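Local coordinates for protein putative Zn-dependent Alcohol Dehydrogenase (Rhodobacter sphaeroides, PDB 3IV6) that binds S-adenosylmethionine on a Rossmann-like fold resembling that of class I methyltransferases, and is probably a methyltransferase despite its name as an alcohol dehydrogenase, at residues E41-G46 / T143-V148; L157-Y162 / K178-R183; R191-H196 / E206-R211. All blocks are in the same frame, centred on the assembly; numbering follows the deposited sequence.

Contact 1: E41-G46 / T143-V148; sequences ENIVPG and TVRASV
Arg145 reaches from strand 143-149 to the loop after helix 33-39 and grips the backbone carbonyl of Glu41 with both terminal nitrogens, an example of how one long side chain can tie a loop to a strand from which its backbone stays well clear. The bond from Arg145 NH2 to Glu41 O is 2.9 Å long and lies in the carbonyl plane, on a lone pair. Arg145 NH1 donates to Glu41 O at 3.0 Å, tilted 20° from that plane. The end-on, two-to-one grip leaves Glu41 O within the plane of the guanidinium and fixes how that group is turned. An extended chain from CG to NE, leaving the backbone with CG beside its own N (chi1 -62°), supplies the span. Ile43 packs on the inner side: its CD1 comes to 4.0 Å from Arg145 NH2, the two side chains running past each other in opposite directions. The outer side is looser. Asn42, exposed, brings only CB near the group, 4.3 Å from NH1, and the Glu41 carboxylate does not reach the guanidinium, OE1 lying 5.9 Å from Arg145 NH2. Arg145 NH2 also donates to Phe39 O of helix 33-39, and NE makes a weak bond to Gln255. Contact 1 thus joins that helix and its loop to strand 143-149, with a weak tie to the adjacent strand 251-258, while Ile43 rests on Phe113 of strand 113-117.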
loop_
_atom_site.group_PDB
_atom_site.type_symbol
_atom_site.label_atom_id
_atom_site.label_comp_id
_atom_site.label_asym_id
_atom_site.label_seq_id
_atom_site.Cartn_x
_atom_site.Cartn_y
_atom_site.Cartn_z
ATOM N N GLU A 41 15.953 5.249 7.584
ATOM C CA GLU A 41 16.852 5.600 8.667
ATOM C C GLU A 41 17.315 4.408 9.472
ATOM O O GLU A 41 16.522 3.561 9.820
ATOM C CB GLU A 41 16.189 6.580 9.610
ATOM C CG GLU A 41 15.867 7.900 8.988
ATOM C CD GLU A 41 15.126 8.796 9.946
ATOM O OE1 GLU A 41 14.819 8.349 11.079
ATOM O OE2 GLU A 41 14.846 9.946 9.563
ATOM N N ASN A 42 18.604 4.377 9.794
ATOM C CA ASN A 42 19.158 3.315 10.616
ATOM C C ASN A 42 19.207 2.017 9.860
ATOM O O ASN A 42 19.508 0.985 10.453
ATOM C CB ASN A 42 18.342 3.095 11.882
ATOM C CG ASN A 42 18.322 4.301 12.773
ATOM O OD1 ASN A 42 19.022 5.285 12.520
ATOM N ND2 ASN A 42 17.502 4.245 13.823
ATOM N N ILE A 43 18.868 2.060 8.569
ATOM C CA ILE A 43 19.104 0.926 7.685
ATOM C C ILE A 43 20.466 1.097 7.007
ATOM O O ILE A 43 20.774 2.154 6.438
ATOM C CB ILE A 43 18.029 0.759 6.636
ATOM C CG1 ILE A 43 16.667 0.594 7.300
ATOM C CG2 ILE A 43 18.372 -0.420 5.723
ATOM C CD1 ILE A 43 15.552 0.482 6.302
ATOM N N VAL A 44 21.294 0.052 7.093
ATOM C CA VAL A 44 22.731 0.199 6.807
ATOM C C VAL A 44 23.145 -0.764 5.712
ATOM O O VAL A 44 22.417 -1.699 5.436
ATOM C CB VAL A 44 23.605 0.020 8.100
ATOM C CG1 VAL A 44 23.074 0.906 9.198
ATOM C CG2 VAL A 44 23.598 -1.422 8.583
ATOM N N PRO A 45 24.296 -0.526 5.064
ATOM C CA PRO A 45 24.631 -1.467 3.980
ATOM C C PRO A 45 24.698 -2.919 4.470
ATOM O O PRO A 45 25.197 -3.219 5.520
ATOM C CB PRO A 45 26.001 -0.968 3.468
ATOM C CG PRO A 45 26.087 0.475 3.937
ATOM C CD PRO A 45 25.316 0.525 5.239
ATOM N N GLY A 46 24.129 -3.834 3.713
ATOM C CA GLY A 46 24.148 -5.213 4.145
ATOM C C GLY A 46 22.847 -5.674 4.727
ATOM O O GLY A 46 22.620 -6.874 4.825
ATOM N N THR A 143 11.943 -5.192 11.823
ATOM C CA THR A 143 11.060 -4.034 11.940
ATOM C C THR A 143 10.200 -3.865 10.689
ATOM O O THR A 143 10.666 -4.084 9.572
ATOM C CB THR A 143 11.904 -2.770 12.209
ATOM O OG1 THR A 143 12.772 -3.020 13.330
ATOM C CG2 THR A 143 11.015 -1.545 12.465
ATOM N N VAL A 144 8.935 -3.518 10.879
ATOM C CA VAL A 144 8.057 -3.185 9.760
ATOM C C VAL A 144 7.831 -1.697 9.829
ATOM O O VAL A 144 7.513 -1.162 10.894
ATOM C CB VAL A 144 6.694 -3.904 9.873
ATOM C CG1 VAL A 144 5.637 -3.451 8.745
ATOM C CG2 VAL A 144 6.926 -5.399 9.863
ATOM N N ARG A 145 8.021 -1.024 8.698
ATOM C CA ARG A 145 7.679 0.387 8.592
ATOM C C ARG A 145 6.615 0.549 7.528
ATOM O O ARG A 145 6.818 0.266 6.335
ATOM C CB ARG A 145 8.923 1.212 8.297
ATOM C CG ARG A 145 9.993 1.127 9.404
ATOM C CD ARG A 145 11.216 1.886 9.026
ATOM N NE ARG A 145 12.152 1.936 10.139
ATOM C CZ ARG A 145 13.388 2.444 10.087
ATOM N NH1 ARG A 145 14.144 2.435 11.193
ATOM N NH2 ARG A 145 13.872 2.960 8.960
ATOM N N ALA A 146 5.442 0.960 7.977
ATOM C CA ALA A 146 4.279 1.064 7.072
ATOM C C ALA A 146 3.553 2.404 7.226
ATOM O O ALA A 146 3.054 2.717 8.296
ATOM C CB ALA A 146 3.305 -0.103 7.312
ATOM N N SER A 147 3.519 3.212 6.176
ATOM C CA SER A 147 2.840 4.493 6.294
ATOM C C SER A 147 1.391 4.334 5.861
ATOM O O SER A 147 1.097 3.528 5.006
ATOM C CB SER A 147 3.496 5.467 5.389
ATOM O OG SER A 147 3.269 5.034 4.065
ATOM N N VAL A 148 0.488 5.095 6.460
ATOM C CA VAL A 148 -0.903 5.035 6.103
ATOM C C VAL A 148 -1.459 6.435 5.930
ATOM O O VAL A 148 -1.261 7.272 6.772
ATOM C CB VAL A 148 -1.708 4.367 7.189
ATOM C CG1 VAL A 148 -3.153 4.117 6.679
ATOM C CG2 VAL A 148 -1.037 3.052 7.582
#

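Contact 2: L157-Y162 / K178-R183; sequences LKLIEY and KTFHFR
Leu159 on helix 154-164 drops into the corner between Phe180 and Phe182, which stand two residues apart at strand 179-181. Its path illustrates how a single leucine can serve several surfaces at once. CB already brushes the first ring, 4.1 Å from Phe180 CE1. A chi1 of -79° places CG beside the backbone N, and from CG the two methyls diverge, CD1 toward the rings. Branch CD1 settles over one face of Phe180, 4.2 Å from the ring centroid and 24° off its normal, a CH-pi contact displaced toward the rim. The same methyl lies 3.9 Å from Phe182 CE1, but there it meets the ring at its edge, close to its plane. The other branch, CD2, turns to Ala192 of helix 187-192. The next residue, Ile160, approaches Phe180 differently: its CD1 comes in at the ring edge, 3.5 Å from CZ, the two side chains crossing at about a right angle. Phe180 is therefore met over a face by one aliphatic residue and at its rim by the next, and Phe173 of the neighbouring strand stacks with it. The helix is in this way seated against the small three-stranded antiparallel sheet. Every atom that touches across this interface is carbon, so the fit rests on dispersion and the exclusion of water, with shape rather than hydrogen-bond direction setting the orientation of the rings.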
loop_
_atom_site.group_PDB
_atom_site.type_symbol
_atom_site.label_atom_id
_atom_site.label_comp_id
_atom_site.label_asym_id
_atom_site.label_seq_id
_atom_site.Cartn_x
_atom_site.Cartn_y
_atom_site.Cartn_z
ATOM N N LEU A 157 -14.500 12.949 -0.559
ATOM C CA LEU A 157 -15.373 14.100 -0.368
ATOM C C LEU A 157 -16.357 14.319 -1.586
ATOM O O LEU A 157 -17.544 14.561 -1.407
ATOM C CB LEU A 157 -14.526 15.340 -0.029
ATOM C CG LEU A 157 -13.617 15.300 1.226
ATOM C CD1 LEU A 157 -12.688 16.539 1.350
ATOM C CD2 LEU A 157 -14.403 15.117 2.525
ATOM N N LYS A 158 -15.880 14.202 -2.817
ATOM C CA LYS A 158 -16.792 14.217 -3.938
ATOM C C LYS A 158 -17.723 12.995 -3.894
ATOM O O LYS A 158 -18.898 13.108 -4.225
ATOM C CB LYS A 158 -16.044 14.263 -5.269
ATOM C CG LYS A 158 -15.024 15.393 -5.375
ATOM C CD LYS A 158 -15.554 16.613 -6.133
ATOM C CE LYS A 158 -16.574 17.393 -5.304
ATOM N NZ LYS A 158 -17.007 18.643 -6.010
ATOM N N LEU A 159 -17.209 11.835 -3.485
ATOM C CA LEU A 159 -18.034 10.629 -3.403
ATOM C C LEU A 159 -19.214 10.763 -2.426
ATOM O O LEU A 159 -20.355 10.416 -2.764
ATOM C CB LEU A 159 -17.203 9.405 -3.032
ATOM C CG LEU A 159 -16.376 8.747 -4.136
ATOM C CD1 LEU A 159 -15.518 7.655 -3.535
ATOM C CD2 LEU A 159 -17.248 8.190 -5.242
ATOM N N ILE A 160 -18.939 11.236 -1.216
ATOM C CA ILE A 160 -20.003 11.526 -0.258
ATOM C C ILE A 160 -21.035 12.506 -0.874
ATOM O O ILE A 160 -22.236 12.237 -0.869
ATOM C CB ILE A 160 -19.448 12.114 1.094
ATOM C CG1 ILE A 160 -18.236 11.326 1.629
ATOM C CG2 ILE A 160 -20.529 12.233 2.127
ATOM C CD1 ILE A 160 -18.433 9.853 1.775
ATOM N N GLU A 161 -20.559 13.630 -1.406
ATOM C CA GLU A 161 -21.427 14.700 -1.899
ATOM C C GLU A 161 -22.336 14.180 -2.998
ATOM O O GLU A 161 -23.558 14.178 -2.841
ATOM C CB GLU A 161 -20.580 15.898 -2.386
ATOM C CG GLU A 161 -21.295 17.012 -3.186
ATOM C CD GLU A 161 -20.388 18.241 -3.499
ATOM O OE1 GLU A 161 -20.704 18.985 -4.463
ATOM O OE2 GLU A 161 -19.370 18.465 -2.787
ATOM N N TYR A 162 -21.722 13.718 -4.091
ATOM C CA TYR A 162 -22.416 13.335 -5.325
ATOM C C TYR A 162 -23.202 12.008 -5.215
ATOM O O TYR A 162 -23.938 11.604 -6.129
ATOM C CB TYR A 162 -21.411 13.279 -6.492
ATOM C CG TYR A 162 -20.694 14.595 -6.834
ATOM C CD1 TYR A 162 -21.116 15.811 -6.314
ATOM C CD2 TYR A 162 -19.592 14.601 -7.691
ATOM C CE1 TYR A 162 -20.472 16.979 -6.625
ATOM C CE2 TYR A 162 -18.939 15.770 -8.014
ATOM C CZ TYR A 162 -19.382 16.963 -7.482
ATOM O OH TYR A 162 -18.732 18.145 -7.797
ATOM N N LYS A 178 -16.075 2.799 7.424
ATOM C CA LYS A 178 -15.642 3.681 6.351
ATOM C C LYS A 178 -15.018 2.946 5.135
ATOM O O LYS A 178 -13.928 3.287 4.665
ATOM C CB LYS A 178 -14.706 4.750 6.920
ATOM C CG LYS A 178 -15.314 5.427 8.156
ATOM C CD LYS A 178 -14.322 6.314 8.895
ATOM C CE LYS A 178 -13.441 5.516 9.829
ATOM N NZ LYS A 178 -12.466 6.416 10.545
ATOM N N THR A 179 -15.728 1.957 4.614
ATOM C CA THR A 179 -15.247 1.282 3.429
ATOM C C THR A 179 -16.004 1.741 2.205
ATOM O O THR A 179 -17.219 1.760 2.210
ATOM C CB THR A 179 -15.415 -0.234 3.546
ATOM O OG1 THR A 179 -14.828 -0.680 4.765
ATOM C CG2 THR A 179 -14.730 -0.938 2.411
ATOM N N PHE A 180 -15.279 2.102 1.153
ATOM C CA PHE A 180 -15.881 2.429 -0.126
ATOM C C PHE A 180 -15.842 1.260 -1.108
ATOM O O PHE A 180 -14.849 0.536 -1.174
ATOM C CB PHE A 180 -15.149 3.591 -0.749
ATOM C CG PHE A 180 -15.474 4.916 -0.136
ATOM C CD1 PHE A 180 -16.657 5.568 -0.440
ATOM C CD2 PHE A 180 -14.572 5.533 0.702
ATOM C CE1 PHE A 180 -16.942 6.790 0.101
ATOM C CE2 PHE A 180 -14.861 6.761 1.259
ATOM C CZ PHE A 180 -16.047 7.387 0.955
ATOM N N HIS A 181 -16.940 1.060 -1.845
ATOM C CA HIS A 181 -16.939 0.171 -3.018
ATOM C C HIS A 181 -17.095 0.958 -4.309
ATOM O O HIS A 181 -18.200 1.358 -4.650
ATOM C CB HIS A 181 -18.059 -0.847 -2.962
ATOM C CG HIS A 181 -17.781 -2.046 -3.799
ATOM N ND1 HIS A 181 -18.398 -3.263 -3.597
ATOM C CD2 HIS A 181 -16.898 -2.231 -4.808
ATOM C CE1 HIS A 181 -17.922 -4.139 -4.466
ATOM N NE2 HIS A 181 -17.003 -3.542 -5.205
ATOM N N PHE A 182 -16.016 1.203 -5.032
ATOM C CA PHE A 182 -16.112 2.196 -6.107
ATOM C C PHE A 182 -16.987 1.757 -7.301
ATOM O O PHE A 182 -17.820 2.518 -7.811
ATOM C CB PHE A 182 -14.708 2.588 -6.569
ATOM C CG PHE A 182 -13.813 2.988 -5.457
ATOM C CD1 PHE A 182 -14.041 4.178 -4.753
ATOM C CD2 PHE A 182 -12.750 2.171 -5.096
ATOM C CE1 PHE A 182 -13.209 4.560 -3.703
ATOM C CE2 PHE A 182 -11.924 2.524 -4.049
ATOM C CZ PHE A 182 -12.149 3.739 -3.346
ATOM N N ARG A 183 -16.769 0.521 -7.738
ATOM C CA ARG A 183 -17.491 -0.090 -8.840
ATOM C C ARG A 183 -18.985 -0.189 -8.563
ATOM O O ARG A 183 -19.715 -0.765 -9.352
ATOM C CB ARG A 183 -16.931 -1.498 -9.065
ATOM C CG ARG A 183 -17.509 -2.266 -10.232
ATOM C CD ARG A 183 -16.866 -3.628 -10.327
ATOM N NE ARG A 183 -17.021 -4.199 -11.656
ATOM C CZ ARG A 183 -18.172 -4.681 -12.129
ATOM N NH1 ARG A 183 -19.268 -4.647 -11.369
ATOM N NH2 ARG A 183 -18.229 -5.194 -13.359
#

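Contact 3: R191-H196 / E206-R211; sequences RALVPH and EWYRRR
His196 and Trp207 form a T-shaped (edge-to-face) aromatic pair, one of two links between the segment that leaves helix 187-192 and the end of helix 201-210. The six-membered ring of Trp207 points its edge at the face of His196, with centroids 5.2 Å apart and planes at 82°. CH2 and CZ3 do the touching, CH2 lying 3.8 Å from His196 NE2. Both side chains have CG opposite the backbone N, at chi1 -166° for His196 and -171° for Trp207, which carries each ring across toward the other segment. In miniature, the first torsion places a ring and the second decides whether face or edge is presented. Leu193, the first residue beyond the helix, takes the other course, with CG beside its N. Its branch CD2, not the extended CD1, comes to Tyr208 CD2 at 3.7 Å as the side chains slide past one another in opposite senses. Within segment 206-211, Arg211 lays one guanidinium face toward Tyr208 and turns its edge to Trp207, while NE is paired with Glu214. The Trp207 side chain also meets Trp14 edge to face and lies about 7 Å from the bound S-adenosylmethionine, so the contact borders the region of the ligand site. Along the helix Glu206 is held by two arginines: Arg209 NE comes from above the carboxylate plane, and Arg210 NE bonds at 2.8 Å to the anti lone pair of OE2.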
loop_
_atom_site.group_PDB
_atom_site.type_symbol
_atom_site.label_atom_id
_atom_site.label_comp_id
_atom_site.label_asym_id
_atom_site.label_seq_id
_atom_site.Cartn_x
_atom_site.Cartn_y
_atom_site.Cartn_z
ATOM N N ARG A 191 -18.114 11.181 -11.791
ATOM C CA ARG A 191 -18.300 12.593 -11.478
ATOM C C ARG A 191 -17.302 13.061 -10.425
ATOM O O ARG A 191 -17.005 14.252 -10.322
ATOM C CB ARG A 191 -19.730 12.852 -11.000
ATOM C CG ARG A 191 -20.122 14.321 -10.983
ATOM C CD ARG A 191 -21.599 14.502 -11.294
ATOM N NE ARG A 191 -22.315 15.140 -10.194
ATOM C CZ ARG A 191 -23.226 14.529 -9.442
ATOM N NH1 ARG A 191 -23.536 13.261 -9.670
ATOM N NH2 ARG A 191 -23.828 15.189 -8.461
ATOM N N ALA A 192 -16.787 12.117 -9.644
ATOM C CA ALA A 192 -16.022 12.446 -8.447
ATOM C C ALA A 192 -14.522 12.379 -8.716
ATOM O O ALA A 192 -13.720 12.897 -7.938
ATOM C CB ALA A 192 -16.400 11.516 -7.304
ATOM N N LEU A 193 -14.151 11.740 -9.820
ATOM C CA LEU A 193 -12.746 11.539 -10.154
ATOM C C LEU A 193 -11.966 12.846 -10.068
ATOM O O LEU A 193 -12.409 13.879 -10.571
ATOM C CB LEU A 193 -12.609 10.936 -11.553
ATOM C CG LEU A 193 -12.819 9.425 -11.663
ATOM C CD1 LEU A 193 -12.655 8.963 -13.104
ATOM C CD2 LEU A 193 -11.862 8.681 -10.745
ATOM N N VAL A 194 -10.803 12.796 -9.426
ATOM C CA VAL A 194 -9.933 13.960 -9.324
ATOM C C VAL A 194 -8.584 13.701 -9.987
ATOM O O VAL A 194 -8.247 12.560 -10.304
ATOM C CB VAL A 194 -9.703 14.367 -7.856
ATOM C CG1 VAL A 194 -11.029 14.672 -7.177
ATOM C CG2 VAL A 194 -8.955 13.269 -7.114
ATOM N N PRO A 195 -7.817 14.766 -10.195
ATOM C CA PRO A 195 -6.564 14.678 -10.951
ATOM C C PRO A 195 -5.524 13.830 -10.226
ATOM O O PRO A 195 -5.189 14.116 -9.076
ATOM C CB PRO A 195 -6.100 16.133 -11.020
ATOM C CG PRO A 195 -7.356 16.927 -10.945
ATOM C CD PRO A 195 -8.274 16.158 -10.036
ATOM N N HIS A 196 -5.022 12.798 -10.897
ATOM C CA HIS A 196 -3.938 12.001 -10.366
ATOM C C HIS A 196 -2.773 12.186 -11.321
ATOM O O HIS A 196 -2.510 11.349 -12.193
ATOM C CB HIS A 196 -4.331 10.548 -10.341
ATOM C CG HIS A 196 -3.425 9.689 -9.518
ATOM N ND1 HIS A 196 -2.171 9.311 -9.953
ATOM C CD2 HIS A 196 -3.594 9.126 -8.299
ATOM C CE1 HIS A 196 -1.610 8.549 -9.036
ATOM N NE2 HIS A 196 -2.446 8.417 -8.022
ATOM N N GLU A 206 -11.331 3.099 -14.640
ATOM C CA GLU A 206 -11.174 1.651 -14.673
ATOM C C GLU A 206 -10.343 1.135 -13.500
ATOM O O GLU A 206 -10.713 0.161 -12.833
ATOM C CB GLU A 206 -10.608 1.182 -16.016
ATOM C CG GLU A 206 -10.664 -0.353 -16.237
ATOM C CD GLU A 206 -12.089 -0.931 -16.124
ATOM O OE1 GLU A 206 -13.085 -0.165 -16.314
ATOM O OE2 GLU A 206 -12.202 -2.147 -15.840
ATOM N N TRP A 207 -9.220 1.807 -13.245
ATOM C CA TRP A 207 -8.397 1.565 -12.066
ATOM C C TRP A 207 -9.217 1.567 -10.771
ATOM O O TRP A 207 -9.089 0.685 -9.927
ATOM C CB TRP A 207 -7.416 2.694 -12.012
ATOM C CG TRP A 207 -6.339 2.574 -11.026
ATOM C CD1 TRP A 207 -5.602 1.468 -10.739
ATOM C CD2 TRP A 207 -5.832 3.625 -10.220
ATOM N NE1 TRP A 207 -4.674 1.767 -9.779
ATOM C CE2 TRP A 207 -4.793 3.091 -9.449
ATOM C CE3 TRP A 207 -6.164 4.973 -10.073
ATOM C CZ2 TRP A 207 -4.073 3.856 -8.545
ATOM C CZ3 TRP A 207 -5.444 5.739 -9.165
ATOM C CH2 TRP A 207 -4.418 5.176 -8.413
ATOM N N TYR A 208 -10.058 2.576 -10.611
ATOM C CA TYR A 208 -10.917 2.634 -9.438
ATOM C C TYR A 208 -11.891 1.458 -9.369
ATOM O O TYR A 208 -12.050 0.859 -8.316
ATOM C CB TYR A 208 -11.650 3.986 -9.357
ATOM C CG TYR A 208 -10.896 4.977 -8.503
ATOM C CD1 TYR A 208 -10.953 4.903 -7.110
ATOM C CD2 TYR A 208 -10.072 5.947 -9.071
ATOM C CE1 TYR A 208 -10.247 5.771 -6.311
ATOM C CE2 TYR A 208 -9.339 6.831 -8.265
ATOM C CZ TYR A 208 -9.438 6.734 -6.884
ATOM O OH TYR A 208 -8.730 7.596 -6.059
ATOM N N ARG A 209 -12.528 1.142 -10.492
ATOM C CA ARG A 209 -13.525 0.079 -10.535
ATOM C C ARG A 209 -12.896 -1.278 -10.239
ATOM O O ARG A 209 -13.514 -2.134 -9.605
ATOM C CB ARG A 209 -14.219 0.051 -11.898
ATOM C CG ARG A 209 -15.292 1.114 -12.070
ATOM C CD ARG A 209 -15.648 1.307 -13.536
ATOM N NE ARG A 209 -15.605 0.052 -14.278
ATOM C CZ ARG A 209 -16.667 -0.713 -14.517
ATOM N NH1 ARG A 209 -17.861 -0.349 -14.070
ATOM N NH2 ARG A 209 -16.535 -1.840 -15.202
ATOM N N ARG A 210 -11.665 -1.467 -10.700
ATOM C CA ARG A 210 -10.962 -2.731 -10.513
ATOM C C ARG A 210 -10.373 -2.833 -9.110
ATOM O O ARG A 210 -9.923 -3.899 -8.692
ATOM C CB ARG A 210 -9.857 -2.889 -11.560
ATOM C CG ARG A 210 -10.353 -2.853 -12.996
ATOM C CD ARG A 210 -9.294 -3.366 -13.959
ATOM N NE ARG A 210 -9.815 -3.520 -15.314
ATOM C CZ ARG A 210 -9.078 -3.869 -16.363
ATOM N NH1 ARG A 210 -7.780 -4.100 -16.216
ATOM N NH2 ARG A 210 -9.636 -3.985 -17.560
ATOM N N ARG A 211 -10.380 -1.717 -8.389
ATOM C CA ARG A 211 -9.667 -1.621 -7.121
ATOM C C ARG A 211 -10.486 -2.215 -5.980
ATOM O O ARG A 211 -9.955 -2.507 -4.909
ATOM C CB ARG A 211 -9.317 -0.163 -6.813
ATOM C CG ARG A 211 -7.833 0.153 -6.912
ATOM C CD ARG A 211 -7.600 1.642 -7.112
ATOM N NE ARG A 211 -7.756 2.392 -5.869
ATOM C CZ ARG A 211 -7.279 3.616 -5.669
ATOM N NH1 ARG A 211 -6.611 4.235 -6.633
ATOM N NH2 ARG A 211 -7.470 4.222 -4.505
#

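Contact 1 stands apart from the other two, across the centre of the chain, with about 33 Å between its centre and that of contact 2. It is partly buried and polar, fixing a surface loop to the central Rossmann-like sheet through charged nitrogens and a carbonyl. Contacts 2 and 3 are buried and share one neighbourhood, their centres 11 Å apart, built from helices 154-164, 187-192 and 201-210 beside the small sheet. They meet directly: Lys158 and Ala192 pack together, and Phe182 pairs edge to face with Tyr208. Contact 2 is wholly apolar, whereas contact 3, nearer the ligand, mixes aromatic and aliphatic packing with salt bridges along its helix.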